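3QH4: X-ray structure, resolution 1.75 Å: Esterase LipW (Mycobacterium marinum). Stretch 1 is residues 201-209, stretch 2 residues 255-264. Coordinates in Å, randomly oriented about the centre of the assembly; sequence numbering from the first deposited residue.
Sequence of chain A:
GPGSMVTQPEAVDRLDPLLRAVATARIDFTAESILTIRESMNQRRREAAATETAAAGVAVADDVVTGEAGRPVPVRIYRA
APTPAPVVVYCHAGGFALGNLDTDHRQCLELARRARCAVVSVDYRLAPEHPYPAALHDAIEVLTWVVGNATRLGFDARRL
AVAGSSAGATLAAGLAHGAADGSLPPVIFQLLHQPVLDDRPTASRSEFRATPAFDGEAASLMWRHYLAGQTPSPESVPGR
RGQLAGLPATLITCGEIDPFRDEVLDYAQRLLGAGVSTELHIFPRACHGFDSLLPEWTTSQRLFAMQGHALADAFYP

Stretch 1 201-209: PTASRSEFR
Stretch 2, residues 255-264: GEIDPFRDEV

Two stretches of LipW, at least 48 residues apart in sequence wherever they touch, bury 520 Å² between them. Stretch 1 holds a short helix, 203-207, within loop or turn. Stretch 2 turns a corner at E256, makes a type I turn from D258 to R261 and enters a helix at 261. D258 (chi1 t) caps that turn, its OD1 accepting from F260 N at 2.8 Å. The register is set by R205 and P259, whose CA atoms lie 4.1 Å apart.

P201 points away and makes no contact. T202, extended at -122/172 with chi1 p, is the N-cap: its OG1 accepts from R205 N at 3.1 Å. The same OG1 donates to water 1 (2.7 Å), which donates in turn to P259 O (2.8 Å) and E263 OE2 (2.7 Å) and accepts from E263 N (2.9 Å). Threonine also supplies carbon for packing, its CB 3.8 Å from D262 CB. At A203 the helix begins (-62/-43); its small CB sits 3.5 Å from D262 OD2, and water 2 links A203 N (3.0 Å) to that same oxygen (2.9 Å).

S204 is the polar centre of the contact. Its CB points toward stretch 2, and chi1 p places OG to donate to P259 O at 2.8 Å while accepting from D262 N at 3.0 Å. D262 (chi1 m) answers with OD2, which accepts from S204 N at 2.9 Å. Each residue thus uses its side chain to satisfy the other's backbone NH near the start of a helix, and serine's short arm suits the buried site.

The CA-to-CB bond of R205 points sideways, and with rotamer t, t, m its guanidinium works largely through solvent: water 5 accepts from its NE (2.8 Å) and water 4 from its NH1 (2.8 Å); water 5 donates to E263 OE2 at 3.2 Å, and water 4 lies 2.8 Å from E263 OE2. S206 faces away. E207, fully extended (t, t), forms a salt bridge from OE1 to R261 NH2 at 3.5 Å, reinforced by water 6 between OE1 (2.9 Å) and R261 NH1 (2.8 Å).

F208, at -100/46, leaves the helix and gives the largest covered area, 105 Å². With chi1 m and chi2 -49°, its ring lies under I257 CA, a CH-pi contact 4.2 Å from the centroid, while F208 CB packs 4.1 Å from P259 CD. R261 NH1 approaches the ring edge, 3.4 Å from F208 CE2. That guanidinium is steered by NE to D262 OD1 (2.9 Å), a salt bridge, and by NH1 to E256 O (2.9 Å). R209 turns away.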

# COMPACT_ATOMS: atom_id res chain seq x y z
N PRO A 201 -1.44 -20.15 0.33
CA PRO A 201 -1.75 -20.07 -1.13
C PRO A 201 -3.25 -20.06 -1.42
O PRO A 201 -4.03 -20.65 -0.70
CB PRO A 201 -1.11 -21.33 -1.70
CG PRO A 201 -0.11 -21.79 -0.63
CD PRO A 201 -0.69 -21.36 0.69
N THR A 202 -3.65 -19.35 -2.45
CA THR A 202 -5.04 -19.32 -2.87
C THR A 202 -5.06 -19.79 -4.30
O THR A 202 -3.98 -20.00 -4.93
CB THR A 202 -5.57 -17.90 -2.87
OG1 THR A 202 -4.74 -17.12 -3.75
CG2 THR A 202 -5.48 -17.33 -1.46
N ALA A 203 -6.28 -19.98 -4.80
CA ALA A 203 -6.43 -20.44 -6.19
C ALA A 203 -5.84 -19.40 -7.15
O ALA A 203 -5.18 -19.77 -8.14
CB ALA A 203 -7.88 -20.64 -6.51
N SER A 204 -6.11 -18.12 -6.90
CA SER A 204 -5.55 -17.08 -7.79
C SER A 204 -4.02 -16.96 -7.72
O SER A 204 -3.41 -16.61 -8.72
CB SER A 204 -6.17 -15.72 -7.57
OG SER A 204 -5.94 -15.25 -6.24
N ARG A 205 -3.41 -17.26 -6.57
CA ARG A 205 -1.94 -17.26 -6.54
C ARG A 205 -1.34 -18.29 -7.49
O ARG A 205 -0.35 -18.01 -8.17
CB ARG A 205 -1.37 -17.47 -5.12
CG ARG A 205 0.15 -17.33 -5.20
CD ARG A 205 0.93 -17.83 -4.01
NE ARG A 205 0.58 -17.09 -2.79
CZ ARG A 205 1.24 -17.27 -1.64
NH1 ARG A 205 0.87 -16.58 -0.57
NH2 ARG A 205 2.28 -18.12 -1.58
N SER A 206 -1.94 -19.48 -7.53
CA SER A 206 -1.50 -20.54 -8.45
C SER A 206 -1.88 -20.22 -9.90
O SER A 206 -1.07 -20.39 -10.82
CB SER A 206 -2.09 -21.89 -8.00
OG SER A 206 -1.74 -22.14 -6.61
N GLU A 207 -3.10 -19.74 -10.11
CA GLU A 207 -3.52 -19.40 -11.46
C GLU A 207 -2.60 -18.34 -12.06
O GLU A 207 -2.19 -18.42 -13.24
CB GLU A 207 -4.95 -18.86 -11.43
CG GLU A 207 -5.43 -18.47 -12.83
CD GLU A 207 -6.87 -18.02 -12.87
OE1 GLU A 207 -7.46 -17.73 -11.82
OE2 GLU A 207 -7.38 -17.89 -14.02
N PHE A 208 -2.30 -17.32 -11.25
CA PHE A 208 -1.47 -16.23 -11.69
C PHE A 208 -0.03 -16.39 -11.18
O PHE A 208 0.58 -15.44 -10.70
CB PHE A 208 -2.10 -14.90 -11.30
CG PHE A 208 -3.48 -14.71 -11.85
CD1 PHE A 208 -3.75 -14.95 -13.19
CD2 PHE A 208 -4.53 -14.34 -11.01
CE1 PHE A 208 -5.05 -14.80 -13.71
CE2 PHE A 208 -5.82 -14.17 -11.50
CZ PHE A 208 -6.09 -14.41 -12.86
N ARG A 209 0.50 -17.62 -11.32
CA ARG A 209 1.85 -17.92 -10.92
C ARG A 209 2.83 -17.10 -11.74
O ARG A 209 3.98 -16.96 -11.33
CB ARG A 209 2.17 -19.43 -11.12
CG ARG A 209 1.98 -19.94 -12.57
CD ARG A 209 2.11 -21.47 -12.69
NE ARG A 209 0.91 -22.15 -12.16
CZ ARG A 209 0.66 -23.46 -12.25
NH1 ARG A 209 1.55 -24.30 -12.81
NH2 ARG A 209 -0.48 -23.94 -11.79
N GLY A 255 -7.06 -5.42 -8.96
CA GLY A 255 -7.28 -5.85 -10.36
C GLY A 255 -7.61 -7.34 -10.37
O GLY A 255 -7.21 -8.05 -9.47
N GLU A 256 -8.33 -7.80 -11.39
CA GLU A 256 -8.74 -9.21 -11.41
C GLU A 256 -7.62 -10.15 -11.83
O GLU A 256 -7.67 -11.34 -11.51
CB GLU A 256 -9.97 -9.44 -12.30
CG GLU A 256 -9.69 -9.17 -13.77
CD GLU A 256 -10.81 -9.62 -14.70
OE1 GLU A 256 -11.63 -10.48 -14.29
OE2 GLU A 256 -10.86 -9.12 -15.84
N ILE A 257 -6.63 -9.63 -12.54
CA ILE A 257 -5.54 -10.50 -13.06
C ILE A 257 -4.34 -10.33 -12.15
O ILE A 257 -3.28 -9.84 -12.55
CB ILE A 257 -5.23 -10.23 -14.59
CG1 ILE A 257 -6.51 -10.22 -15.44
CG2 ILE A 257 -4.18 -11.24 -15.19
CD1 ILE A 257 -7.35 -11.50 -15.32
N ASP A 258 -4.51 -10.81 -10.92
CA ASP A 258 -3.59 -10.45 -9.84
C ASP A 258 -3.58 -11.64 -8.89
O ASP A 258 -4.65 -12.07 -8.42
CB ASP A 258 -4.12 -9.18 -9.16
CG ASP A 258 -3.18 -8.65 -8.04
OD1 ASP A 258 -2.49 -9.45 -7.38
OD2 ASP A 258 -3.17 -7.42 -7.80
N PRO A 259 -2.39 -12.18 -8.59
CA PRO A 259 -2.36 -13.30 -7.64
C PRO A 259 -3.02 -13.00 -6.29
O PRO A 259 -3.50 -13.93 -5.66
CB PRO A 259 -0.85 -13.59 -7.49
CG PRO A 259 -0.19 -12.20 -7.72
CD PRO A 259 -1.03 -11.69 -8.91
N PHE A 260 -3.07 -11.73 -5.86
CA PHE A 260 -3.65 -11.39 -4.56
C PHE A 260 -5.17 -11.24 -4.61
O PHE A 260 -5.80 -11.00 -3.59
CB PHE A 260 -3.00 -10.13 -4.01
CG PHE A 260 -1.51 -10.26 -3.90
CD1 PHE A 260 -0.94 -11.19 -3.03
CD2 PHE A 260 -0.69 -9.50 -4.71
CE1 PHE A 260 0.48 -11.35 -3.00
CE2 PHE A 260 0.69 -9.65 -4.67
CZ PHE A 260 1.27 -10.56 -3.81
N ARG A 261 -5.77 -11.45 -5.77
CA ARG A 261 -7.21 -11.21 -5.89
C ARG A 261 -8.02 -12.05 -4.91
O ARG A 261 -8.94 -11.55 -4.27
CB ARG A 261 -7.67 -11.53 -7.33
CG ARG A 261 -9.20 -11.44 -7.48
CD ARG A 261 -9.60 -12.13 -8.76
NE ARG A 261 -9.53 -13.60 -8.71
CZ ARG A 261 -9.38 -14.35 -9.79
NH1 ARG A 261 -9.19 -13.77 -10.98
NH2 ARG A 261 -9.39 -15.67 -9.70
N ASP A 262 -7.75 -13.36 -4.83
CA ASP A 262 -8.62 -14.18 -3.96
C ASP A 262 -8.49 -13.85 -2.48
O ASP A 262 -9.48 -13.87 -1.73
CB ASP A 262 -8.37 -15.67 -4.19
CG ASP A 262 -8.89 -16.15 -5.55
OD1 ASP A 262 -9.45 -15.34 -6.34
OD2 ASP A 262 -8.71 -17.35 -5.84
N GLU A 263 -7.28 -13.55 -2.03
CA GLU A 263 -7.17 -13.21 -0.59
C GLU A 263 -7.87 -11.87 -0.31
O GLU A 263 -8.41 -11.67 0.76
CB GLU A 263 -5.71 -13.26 -0.12
CG GLU A 263 -4.79 -12.19 -0.68
CD GLU A 263 -3.36 -12.67 -0.72
OE1 GLU A 263 -2.53 -12.07 -0.01
OE2 GLU A 263 -3.09 -13.69 -1.41
N VAL A 264 -7.90 -11.00 -1.32
CA VAL A 264 -8.64 -9.74 -1.20
C VAL A 264 -10.13 -10.03 -1.04
O VAL A 264 -10.77 -9.51 -0.14
CB VAL A 264 -8.40 -8.82 -2.42
CG1 VAL A 264 -9.48 -7.72 -2.49
CG2 VAL A 264 -7.05 -8.20 -2.31
O HOH W 1 -4.83 -14.45 -3.28
O HOH W 2 -8.93 -19.26 -3.70
O HOH W 3 -0.03 -13.27 -0.38
O HOH W 4 -1.80 -16.18 -1.11
O HOH W 5 -0.72 -14.64 -3.29
O HOH W 6 -9.29 -15.79 -12.97